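Enoyl-CoA hydratase/isomerase family protein (Bacillus anthracis, PDB 3KQF) probably catalyses the reversible addition of water across the double bond of 2-enoyl-CoA thioesters, as enoyl-CoA hydratases of the crotonase family do. Local coordinates at residues 7-15 against 20-28; 38-49 against 90-101. All coordinates share one frame; numbering follows the deposited sequence.

Contact 1 (7-15 against 20-28)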
loop_
_atom_site.group_PDB
_atom_site.type_symbol
_atom_site.label_atom_id
_atom_site.label_comp_id
_atom_site.label_asym_id
_atom_site.label_seq_id
_atom_site.Cartn_x
_atom_site.Cartn_y
_atom_site.Cartn_z
ATOM N N LEU A 7 0.801 39.398 -6.697
ATOM C CA LEU A 7 0.172 38.088 -7.023
ATOM C C LEU A 7 -1.311 38.280 -7.324
ATOM O O LEU A 7 -2.051 38.828 -6.500
ATOM C CB LEU A 7 0.328 37.126 -5.850
ATOM C CG LEU A 7 1.745 36.754 -5.430
ATOM C CD1 LEU A 7 1.680 35.943 -4.149
ATOM C CD2 LEU A 7 2.463 35.986 -6.539
ATOM N N GLN A 8 -1.748 37.830 -8.497
ATOM C CA GLN A 8 -3.143 37.978 -8.895
ATOM C C GLN A 8 -3.942 36.678 -8.923
ATOM O O GLN A 8 -5.162 36.709 -8.806
ATOM C CB GLN A 8 -3.233 38.626 -10.283
ATOM C CG GLN A 8 -2.694 40.046 -10.366
ATOM C CD GLN A 8 -3.016 40.704 -11.696
ATOM O OE1 GLN A 8 -3.596 40.081 -12.586
ATOM N NE2 GLN A 8 -2.647 41.975 -11.834
ATOM N N ASN A 9 -3.261 35.549 -9.098
ATOM C CA ASN A 9 -3.924 34.255 -9.211
ATOM C C ASN A 9 -3.831 33.385 -7.951
ATOM O O ASN A 9 -4.498 32.355 -7.864
ATOM C CB ASN A 9 -3.350 33.506 -10.415
ATOM C CG ASN A 9 -3.670 34.207 -11.736
ATOM O OD1 ASN A 9 -4.831 34.297 -12.135
ATOM N ND2 ASN A 9 -2.641 34.684 -12.419
ATOM N N ILE A 10 -2.987 33.776 -7.004
ATOM C CA ILE A 10 -2.899 33.066 -5.729
ATOM C C ILE A 10 -2.808 34.081 -4.593
ATOM O O ILE A 10 -2.556 35.267 -4.817
ATOM C CB ILE A 10 -1.714 32.092 -5.650
ATOM C CG1 ILE A 10 -0.385 32.840 -5.660
ATOM C CG2 ILE A 10 -1.762 31.051 -6.783
ATOM C CD1 ILE A 10 0.797 31.904 -5.534
ATOM N N SER A 11 -3.047 33.598 -3.380
ATOM C CA SER A 11 -2.980 34.411 -2.173
ATOM C C SER A 11 -2.015 33.699 -1.244
ATOM O O SER A 11 -2.002 32.475 -1.195
ATOM C CB SER A 11 -4.346 34.497 -1.493
ATOM O OG SER A 11 -5.309 35.105 -2.326
ATOM N N VAL A 12 -1.169 34.448 -0.547
ATOM C CA VAL A 12 -0.239 33.830 0.404
ATOM C C VAL A 12 -0.483 34.489 1.747
ATOM O O VAL A 12 -0.495 35.712 1.830
ATOM C CB VAL A 12 1.226 34.022 -0.002
ATOM C CG1 VAL A 12 2.156 33.416 1.048
ATOM C CG2 VAL A 12 1.499 33.396 -1.343
ATOM N N ASP A 13 -0.717 33.686 2.785
ATOM C CA ASP A 13 -0.980 34.221 4.122
ATOM C C ASP A 13 -0.086 33.581 5.191
ATOM O O ASP A 13 -0.114 32.345 5.395
ATOM C CB ASP A 13 -2.449 34.035 4.493
ATOM C CG ASP A 13 -2.810 34.681 5.832
ATOM O OD1 ASP A 13 -2.021 35.503 6.361
ATOM O OD2 ASP A 13 -3.899 34.374 6.355
ATOM N N TYR A 14 0.696 34.447 5.847
ATOM C CA TYR A 14 1.618 34.096 6.934
ATOM C C TYR A 14 1.050 34.535 8.285
ATOM O O TYR A 14 1.805 34.838 9.208
ATOM C CB TYR A 14 2.965 34.824 6.760
ATOM C CG TYR A 14 3.827 34.362 5.615
ATOM C CD1 TYR A 14 3.684 34.906 4.350
ATOM C CD2 TYR A 14 4.831 33.416 5.819
ATOM C CE1 TYR A 14 4.485 34.489 3.302
ATOM C CE2 TYR A 14 5.642 33.002 4.780
ATOM C CZ TYR A 14 5.469 33.546 3.527
ATOM O OH TYR A 14 6.265 33.126 2.489
ATOM N N ALA A 15 -0.271 34.585 8.402
ATOM C CA ALA A 15 -0.916 35.022 9.636
ATOM C C ALA A 15 -0.489 34.176 10.828
ATOM O O ALA A 15 -0.152 34.713 11.875
ATOM C CB ALA A 15 -2.446 35.000 9.486
ATOM N N VAL A 20 2.529 28.861 6.601
ATOM C CA VAL A 20 2.141 29.663 5.450
ATOM C C VAL A 20 0.996 28.943 4.749
ATOM O O VAL A 20 1.043 27.720 4.600
ATOM C CB VAL A 20 3.320 29.916 4.456
ATOM C CG1 VAL A 20 3.848 28.646 3.894
ATOM C CG2 VAL A 20 2.879 30.890 3.337
ATOM N N LYS A 21 -0.032 29.686 4.359
ATOM C CA LYS A 21 -1.205 29.122 3.670
ATOM C C LYS A 21 -1.264 29.732 2.294
ATOM O O LYS A 21 -1.363 30.961 2.160
ATOM C CB LYS A 21 -2.503 29.437 4.435
ATOM C CG LYS A 21 -3.755 28.864 3.789
ATOM C CD LYS A 21 -5.050 29.228 4.507
ATOM C CE LYS A 21 -5.393 30.695 4.352
ATOM N NZ LYS A 21 -6.777 30.982 4.785
ATOM N N ILE A 22 -1.155 28.886 1.275
ATOM C CA ILE A 22 -1.220 29.310 -0.108
ATOM C C ILE A 22 -2.609 28.952 -0.636
ATOM O O ILE A 22 -3.026 27.806 -0.521
ATOM C CB ILE A 22 -0.180 28.578 -0.970
ATOM C CG1 ILE A 22 1.232 28.776 -0.400
ATOM C CG2 ILE A 22 -0.262 29.073 -2.401
ATOM C CD1 ILE A 22 2.302 27.987 -1.119
ATOM N N SER A 23 -3.332 29.930 -1.176
ATOM C CA SER A 23 -4.675 29.683 -1.689
ATOM C C SER A 23 -4.779 29.957 -3.190
ATOM O O SER A 23 -4.487 31.080 -3.640
ATOM C CB SER A 23 -5.693 30.572 -0.968
ATOM O OG SER A 23 -5.649 30.431 0.433
ATOM N N LEU A 24 -5.180 28.955 -3.973
ATOM C CA LEU A 24 -5.419 29.192 -5.401
ATOM C C LEU A 24 -6.556 30.217 -5.414
ATOM O O LEU A 24 -7.552 30.041 -4.714
ATOM C CB LEU A 24 -5.793 27.916 -6.152
ATOM C CG LEU A 24 -4.811 26.750 -6.072
ATOM C CD1 LEU A 24 -5.296 25.590 -6.920
ATOM C CD2 LEU A 24 -3.398 27.151 -6.499
ATOM N N ASN A 25 -6.405 31.279 -6.201
ATOM C CA ASN A 25 -7.361 32.385 -6.199
ATOM C C ASN A 25 -7.932 32.765 -7.568
ATOM O O ASN A 25 -7.728 33.881 -8.058
ATOM C CB ASN A 25 -6.698 33.614 -5.560
ATOM C CG ASN A 25 -7.692 34.713 -5.226
ATOM O OD1 ASN A 25 -8.862 34.447 -4.928
ATOM N ND2 ASN A 25 -7.223 35.965 -5.248
ATOM N N ARG A 26 -8.662 31.828 -8.159
ATOM C CA ARG A 26 -9.336 32.023 -9.419
ATOM C C ARG A 26 -10.728 31.411 -9.273
ATOM O O ARG A 26 -11.095 30.521 -10.028
ATOM C CB ARG A 26 -8.582 31.337 -10.555
ATOM C CG ARG A 26 -7.162 31.801 -10.782
ATOM C CD ARG A 26 -6.668 31.178 -12.092
ATOM N NE ARG A 26 -7.337 31.782 -13.241
ATOM C CZ ARG A 26 -7.586 31.176 -14.398
ATOM N NH1 ARG A 26 -7.294 29.883 -14.575
ATOM N NH2 ARG A 26 -8.195 31.852 -15.370
ATOM N N GLU A 27 -11.498 31.892 -8.294
ATOM C CA GLU A 27 -12.842 31.338 -8.023
ATOM C C GLU A 27 -13.762 31.242 -9.240
ATOM O O GLU A 27 -14.427 30.217 -9.423
ATOM C CB GLU A 27 -13.579 32.111 -6.918
ATOM C CG GLU A 27 -12.970 32.018 -5.552
ATOM C CD GLU A 27 -13.808 32.741 -4.491
ATOM O OE1 GLU A 27 -15.061 32.690 -4.551
ATOM O OE2 GLU A 27 -13.199 33.347 -3.589
ATOM N N ARG A 28 -13.819 32.306 -10.050
ATOM C CA ARG A 28 -14.667 32.323 -11.259
ATOM C C ARG A 28 -14.327 31.194 -12.215
ATOM O O ARG A 28 -15.180 30.743 -12.987
ATOM C CB ARG A 28 -14.517 33.628 -12.061
ATOM C CG ARG A 28 -15.029 34.885 -11.415
ATOM C CD ARG A 28 -14.880 36.075 -12.380
ATOM N NE ARG A 28 -15.776 35.998 -13.543
ATOM C CZ ARG A 28 -15.824 36.902 -14.526
ATOM N NH1 ARG A 28 -15.011 37.954 -14.518
ATOM N NH2 ARG A 28 -16.680 36.752 -15.534
HETATM O O HOH W 1 -4.604 37.233 -5.646
HETATM O O HOH W 2 -7.327 35.758 -9.925
HETATM O O HOH W 3 -8.087 34.697 -12.863
#
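S11 and S23 exchange both of their backbone hydrogen bonds, the central pair of an antiparallel beta hairpin that forms one margin of the crotonase-fold sheet. S11 N gives to S23 O and S23 N to S11 O, each at 2.9 Å, the second almost straight (171° at the hydrogen). D13 and K21 repeat the exchange, while the non-hydrogen-bonded pairs I10–L24 and V12–I22 alternate with these. I22 N and O are therefore not used here; I22 bonds instead to strand 56-61, which continues the sheet.

Past the last pair, N25 N donates to N9 O at 2.7 Å, tilted from the carbonyl plane. With CG of N25 anti to its own N (chi1 -167°), ND2 donates to a water shared with the carbonyls of L7 and I10. The charged ends find partners elsewhere: K21 NZ in a salt bridge with E194, R26 NH1 in one with D72 and a hydrogen bond to S32 O. D13 OD1 takes a weak bond from A15 N. Next to it, V20 CG2 sits 3.8 Å from the centroid of the Y14 ring, 13° off its normal, in a CH-pi contact, and also presses on V12 CG1 at a tight 3.5 Å.

Contact 2 (38-49 against 90-101)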
loop_
_atom_site.group_PDB
_atom_site.type_symbol
_atom_site.label_atom_id
_atom_site.label_comp_id
_atom_site.label_asym_id
_atom_site.label_seq_id
_atom_site.Cartn_x
_atom_site.Cartn_y
_atom_site.Cartn_z
ATOM N N LEU A 38 0.377 29.017 -12.597
ATOM C CA LEU A 38 1.511 28.113 -12.356
ATOM C C LEU A 38 2.812 28.899 -12.160
ATOM O O LEU A 38 3.617 28.551 -11.294
ATOM C CB LEU A 38 1.629 27.068 -13.473
ATOM C CG LEU A 38 0.460 26.078 -13.559
ATOM C CD1 LEU A 38 0.581 25.266 -14.834
ATOM C CD2 LEU A 38 0.360 25.155 -12.342
ATOM N N GLU A 39 2.996 29.967 -12.942
ATOM C CA GLU A 39 4.165 30.863 -12.815
ATOM C C GLU A 39 4.256 31.465 -11.405
ATOM O O GLU A 39 5.318 31.432 -10.777
ATOM C CB GLU A 39 4.080 31.996 -13.849
ATOM C CG GLU A 39 5.132 33.109 -13.709
ATOM C CD GLU A 39 6.546 32.647 -13.988
ATOM O OE1 GLU A 39 6.725 31.536 -14.541
ATOM O OE2 GLU A 39 7.484 33.415 -13.672
ATOM N N GLU A 40 3.144 32.020 -10.922
ATOM C CA GLU A 40 3.093 32.612 -9.577
ATOM C C GLU A 40 3.335 31.588 -8.471
ATOM O O GLU A 40 4.024 31.878 -7.474
ATOM C CB GLU A 40 1.753 33.322 -9.334
ATOM C CG GLU A 40 1.580 34.577 -10.139
ATOM C CD GLU A 40 0.276 35.303 -9.865
ATOM O OE1 GLU A 40 -0.582 34.763 -9.146
ATOM O OE2 GLU A 40 0.120 36.444 -10.363
ATOM N N LEU A 41 2.753 30.404 -8.635
ATOM C CA LEU A 41 2.905 29.348 -7.663
ATOM C C LEU A 41 4.366 28.891 -7.602
ATOM O O LEU A 41 4.914 28.738 -6.524
ATOM C CB LEU A 41 1.936 28.195 -7.962
ATOM C CG LEU A 41 1.822 27.078 -6.934
ATOM C CD1 LEU A 41 1.564 27.607 -5.512
ATOM C CD2 LEU A 41 0.699 26.125 -7.375
ATOM N N GLN A 42 5.010 28.710 -8.755
ATOM C CA GLN A 42 6.419 28.323 -8.773
ATOM C C GLN A 42 7.304 29.369 -8.081
ATOM O O GLN A 42 8.242 29.019 -7.386
ATOM C CB GLN A 42 6.917 28.088 -10.201
ATOM C CG GLN A 42 6.306 26.867 -10.907
ATOM C CD GLN A 42 6.902 26.624 -12.291
ATOM O OE1 GLN A 42 7.732 27.392 -12.759
ATOM N NE2 GLN A 42 6.469 25.548 -12.950
ATOM N N ASN A 43 7.019 30.652 -8.300
ATOM C CA ASN A 43 7.807 31.721 -7.683
ATOM C C ASN A 43 7.677 31.695 -6.154
ATOM O O ASN A 43 8.669 31.843 -5.449
ATOM C CB ASN A 43 7.409 33.091 -8.246
ATOM C CG ASN A 43 7.711 33.228 -9.740
ATOM O OD1 ASN A 43 8.456 32.435 -10.312
ATOM N ND2 ASN A 43 7.143 34.253 -10.369
ATOM N N ILE A 44 6.459 31.510 -5.641
ATOM C CA ILE A 44 6.259 31.465 -4.187
ATOM C C ILE A 44 6.868 30.181 -3.609
ATOM O O ILE A 44 7.427 30.203 -2.518
ATOM C CB ILE A 44 4.777 31.599 -3.771
ATOM C CG1 ILE A 44 4.654 31.608 -2.241
ATOM C CG2 ILE A 44 3.950 30.474 -4.337
ATOM C CD1 ILE A 44 5.396 32.729 -1.563
ATOM N N LEU A 45 6.767 29.071 -4.341
ATOM C CA LEU A 45 7.382 27.808 -3.882
ATOM C C LEU A 45 8.918 27.982 -3.733
ATOM O O LEU A 45 9.514 27.466 -2.788
ATOM C CB LEU A 45 7.023 26.664 -4.824
ATOM C CG LEU A 45 5.549 26.222 -4.741
ATOM C CD1 LEU A 45 5.191 25.226 -5.836
ATOM C CD2 LEU A 45 5.216 25.641 -3.362
ATOM N N THR A 46 9.535 28.732 -4.650
ATOM C CA THR A 46 10.987 29.006 -4.598
ATOM C C THR A 46 11.350 29.813 -3.365
ATOM O O THR A 46 12.410 29.606 -2.773
ATOM C CB THR A 46 11.474 29.765 -5.845
ATOM O OG1 THR A 46 11.165 29.003 -7.006
ATOM C CG2 THR A 46 12.994 30.022 -5.801
ATOM N N GLN A 47 10.482 30.747 -2.990
ATOM C CA GLN A 47 10.707 31.570 -1.803
ATOM C C GLN A 47 10.584 30.721 -0.525
ATOM O O GLN A 47 11.474 30.709 0.309
ATOM C CB GLN A 47 9.719 32.747 -1.796
ATOM C CG GLN A 47 9.860 33.702 -0.616
ATOM C CD GLN A 47 9.127 35.033 -0.831
ATOM O OE1 GLN A 47 8.300 35.170 -1.739
ATOM N NE2 GLN A 47 9.434 36.020 0.016
ATOM N N ILE A 48 9.492 29.980 -0.404
ATOM C CA ILE A 48 9.247 29.125 0.763
ATOM C C ILE A 48 10.345 28.066 0.949
ATOM O O ILE A 48 10.734 27.749 2.080
ATOM C CB ILE A 48 7.861 28.462 0.668
ATOM C CG1 ILE A 48 6.772 29.537 0.728
ATOM C CG2 ILE A 48 7.676 27.452 1.811
ATOM C CD1 ILE A 48 5.388 29.050 0.292
ATOM N N ASN A 49 10.879 27.567 -0.166
ATOM C CA ASN A 49 11.951 26.589 -0.140
ATOM C C ASN A 49 13.166 27.070 0.698
ATOM O O ASN A 49 13.862 26.255 1.314
ATOM C CB ASN A 49 12.370 26.257 -1.585
ATOM C CG ASN A 49 13.219 25.026 -1.678
ATOM O OD1 ASN A 49 12.714 23.909 -1.544
ATOM N ND2 ASN A 49 14.497 25.203 -2.004
HETATM N N MSE A 90 4.927 22.487 -17.340
HETATM C CA MSE A 90 4.738 23.480 -16.293
HETATM C C MSE A 90 3.982 22.896 -15.099
HETATM O O MSE A 90 4.366 23.116 -13.948
HETATM C CB MSE A 90 4.017 24.707 -16.858
HETATM C CG MSE A 90 4.896 25.534 -17.753
HETATM SE SE MSE A 90 6.371 26.282 -16.725
HETATM C CE MSE A 90 5.337 27.482 -15.591
ATOM N N ILE A 91 2.917 22.142 -15.375
ATOM C CA ILE A 91 2.130 21.522 -14.313
ATOM C C ILE A 91 2.962 20.464 -13.585
ATOM O O ILE A 91 3.056 20.491 -12.364
ATOM C CB ILE A 91 0.827 20.856 -14.802
ATOM C CG1 ILE A 91 -0.087 21.867 -15.485
ATOM C CG2 ILE A 91 0.052 20.277 -13.614
ATOM C CD1 ILE A 91 -1.447 21.288 -15.839
ATOM N N ARG A 92 3.623 19.576 -14.318
ATOM C CA ARG A 92 4.359 18.515 -13.628
ATOM C C ARG A 92 5.523 19.071 -12.794
ATOM O O ARG A 92 5.757 18.597 -11.684
ATOM C CB ARG A 92 4.798 17.378 -14.567
ATOM C CG ARG A 92 6.027 17.586 -15.364
ATOM C CD ARG A 92 6.464 16.225 -15.961
ATOM N NE ARG A 92 5.390 15.602 -16.735
ATOM C CZ ARG A 92 5.175 15.773 -18.038
ATOM N NH1 ARG A 92 5.977 16.547 -18.773
ATOM N NH2 ARG A 92 4.151 15.155 -18.616
ATOM N N THR A 93 6.197 20.110 -13.296
ATOM C CA THR A 93 7.303 20.750 -12.565
ATOM C C THR A 93 6.806 21.375 -11.258
ATOM O O THR A 93 7.466 21.309 -10.221
ATOM C CB THR A 93 7.972 21.822 -13.425
ATOM O OG1 THR A 93 8.637 21.176 -14.519
ATOM C CG2 THR A 93 9.013 22.610 -12.631
ATOM N N THR A 94 5.643 21.995 -11.318
ATOM C CA THR A 94 5.051 22.606 -10.125
ATOM C C THR A 94 4.776 21.536 -9.046
ATOM O O THR A 94 5.052 21.748 -7.857
ATOM C CB THR A 94 3.773 23.354 -10.505
ATOM O OG1 THR A 94 4.075 24.280 -11.553
ATOM C CG2 THR A 94 3.202 24.100 -9.288
HETATM N N MSE A 95 4.234 20.390 -9.458
HETATM C CA MSE A 95 3.973 19.291 -8.534
HETATM C C MSE A 95 5.276 18.831 -7.857
HETATM O O MSE A 95 5.305 18.596 -6.657
HETATM C CB MSE A 95 3.329 18.093 -9.234
HETATM C CG MSE A 95 2.077 18.396 -10.030
HETATM SE SE MSE A 95 0.773 19.379 -8.995
HETATM C CE MSE A 95 -0.680 19.527 -10.281
ATOM N N GLU A 96 6.343 18.693 -8.629
ATOM C CA GLU A 96 7.633 18.289 -8.073
ATOM C C GLU A 96 8.131 19.290 -7.041
ATOM O O GLU A 96 8.671 18.905 -6.018
ATOM C CB GLU A 96 8.670 18.120 -9.174
ATOM C CG GLU A 96 8.325 16.976 -10.094
ATOM C CD GLU A 96 9.249 16.878 -11.274
ATOM O OE1 GLU A 96 9.603 17.936 -11.852
ATOM O OE2 GLU A 96 9.580 15.733 -11.648
HETATM N N MSE A 97 7.940 20.579 -7.310
HETATM C CA MSE A 97 8.380 21.611 -6.373
HETATM C C MSE A 97 7.604 21.554 -5.053
HETATM O O MSE A 97 8.181 21.794 -3.982
HETATM C CB MSE A 97 8.278 22.995 -7.015
HETATM C CG MSE A 97 9.180 23.193 -8.223
HETATM SE SE MSE A 97 8.917 24.982 -9.005
HETATM C CE MSE A 97 9.483 25.953 -7.469
ATOM N N VAL A 98 6.304 21.238 -5.123
ATOM C CA VAL A 98 5.485 21.102 -3.904
ATOM C C VAL A 98 5.997 19.923 -3.111
ATOM O O VAL A 98 6.248 20.022 -1.910
ATOM C CB VAL A 98 3.986 20.817 -4.223
ATOM C CG1 VAL A 98 3.225 20.402 -2.924
ATOM C CG2 VAL A 98 3.343 22.006 -4.886
ATOM N N GLU A 99 6.183 18.807 -3.803
ATOM C CA GLU A 99 6.609 17.578 -3.176
ATOM C C GLU A 99 7.982 17.714 -2.524
ATOM O O GLU A 99 8.191 17.204 -1.425
ATOM C CB GLU A 99 6.602 16.447 -4.205
ATOM C CG GLU A 99 6.643 15.075 -3.606
ATOM C CD GLU A 99 6.353 13.992 -4.625
ATOM O OE1 GLU A 99 5.452 13.157 -4.361
ATOM O OE2 GLU A 99 6.992 13.997 -5.700
ATOM N N GLN A 100 8.890 18.430 -3.182
ATOM C CA GLN A 100 10.253 18.624 -2.671
ATOM C C GLN A 100 10.510 19.778 -1.700
ATOM O O GLN A 100 11.652 19.991 -1.302
ATOM C CB GLN A 100 11.217 18.681 -3.848
ATOM C CG GLN A 100 11.229 17.372 -4.627
ATOM C CD GLN A 100 12.022 17.453 -5.914
ATOM O OE1 GLN A 100 12.668 18.460 -6.189
ATOM N NE2 GLN A 100 11.960 16.391 -6.724
ATOM N N LEU A 101 9.476 20.506 -1.300
ATOM C CA LEU A 101 9.658 21.521 -0.263
ATOM C C LEU A 101 10.161 20.819 1.002
ATOM O O LEU A 101 9.740 19.690 1.303
ATOM C CB LEU A 101 8.355 22.214 0.076
ATOM C CG LEU A 101 7.865 23.285 -0.866
ATOM C CD1 LEU A 101 6.464 23.735 -0.420
ATOM C CD2 LEU A 101 8.870 24.442 -0.904
HETATM O O HOH W 4 10.650 22.645 -3.787
#
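The carboxamide of Q42 is the flat group at the centre of this contact, set between two selenomethionines of the facing helix. On one side of its plane stands CE of M90, 3.5 Å from Q42 NE2, a doubtful placement because M90 was modelled in two conformers. Across the plane lies SE of M97, 3.7 Å from Q42 CG. Close to the plane itself, only 9° out of it, is OG1 of T94, which accepts from Q42 NE2 at 3.0 Å with an angle of 161° at the hydrogen. Beyond CG the Q42 chain runs extended, which carries the amide across to T94.

The helices that include 38-49 and 90-99 run nearly parallel, 24° apart with axes 10.0 Å from each other, and they interlock as knobs into holes: Q42 enters among M90, T93, T94 and M97, and T94 enters among L38, L41, Q42 and L45. On the T94 side, CG2 meets L41 CD2 at 3.7 Å. Apolar contacts extend the join both ways. L38 CD1 packs on I91 CG1 at one end; at the other L45 CD1 packs on V98 CG2, and its CD2 is 3.7 Å from L101 CD1. A bend at its last torsion brings CE of M97 against Q42 O and T46 OG1.

T94 OG1 donates to M90 O, one turn earlier, and T94 N reaches the same carbonyl from the opposite face. That bond uses the hydroxyl proton, so the oxygen meets Q42 as an acceptor. T46 OG1 and N grip Q42 O in the same two-sided way. The chemistry implies a mainly apolar interface with one direct side-chain hydrogen bond, its acceptor turned by M90 O, and near one end a water donating to M97 O and weakly to N49 OD1.

Helix 35-49 connects contacts 1 and 2, whose centres lie 14 Å apart: I44 and I48 pack on the hairpin, and an adjoining face meets helix 81-99, with L41 and I48 touching both. E40 joins the two, its OE1 2.8 Å from N9 N and its OE2 3.0 Å from Q8 N, both probable hydrogen bonds to backbone donors just before strand 10-13. Deeper in, I22 CD1 and I48 CD1 pack at 3.6 Å. Each contact also approaches the stretch C68 to D72, through L24 and R26 in contact 1 and I91 in contact 2; by family resemblance this stretch probably helps form the oxyanion hole. Contact 2 alone borders another copy of the protein, through R92, E96 and E99.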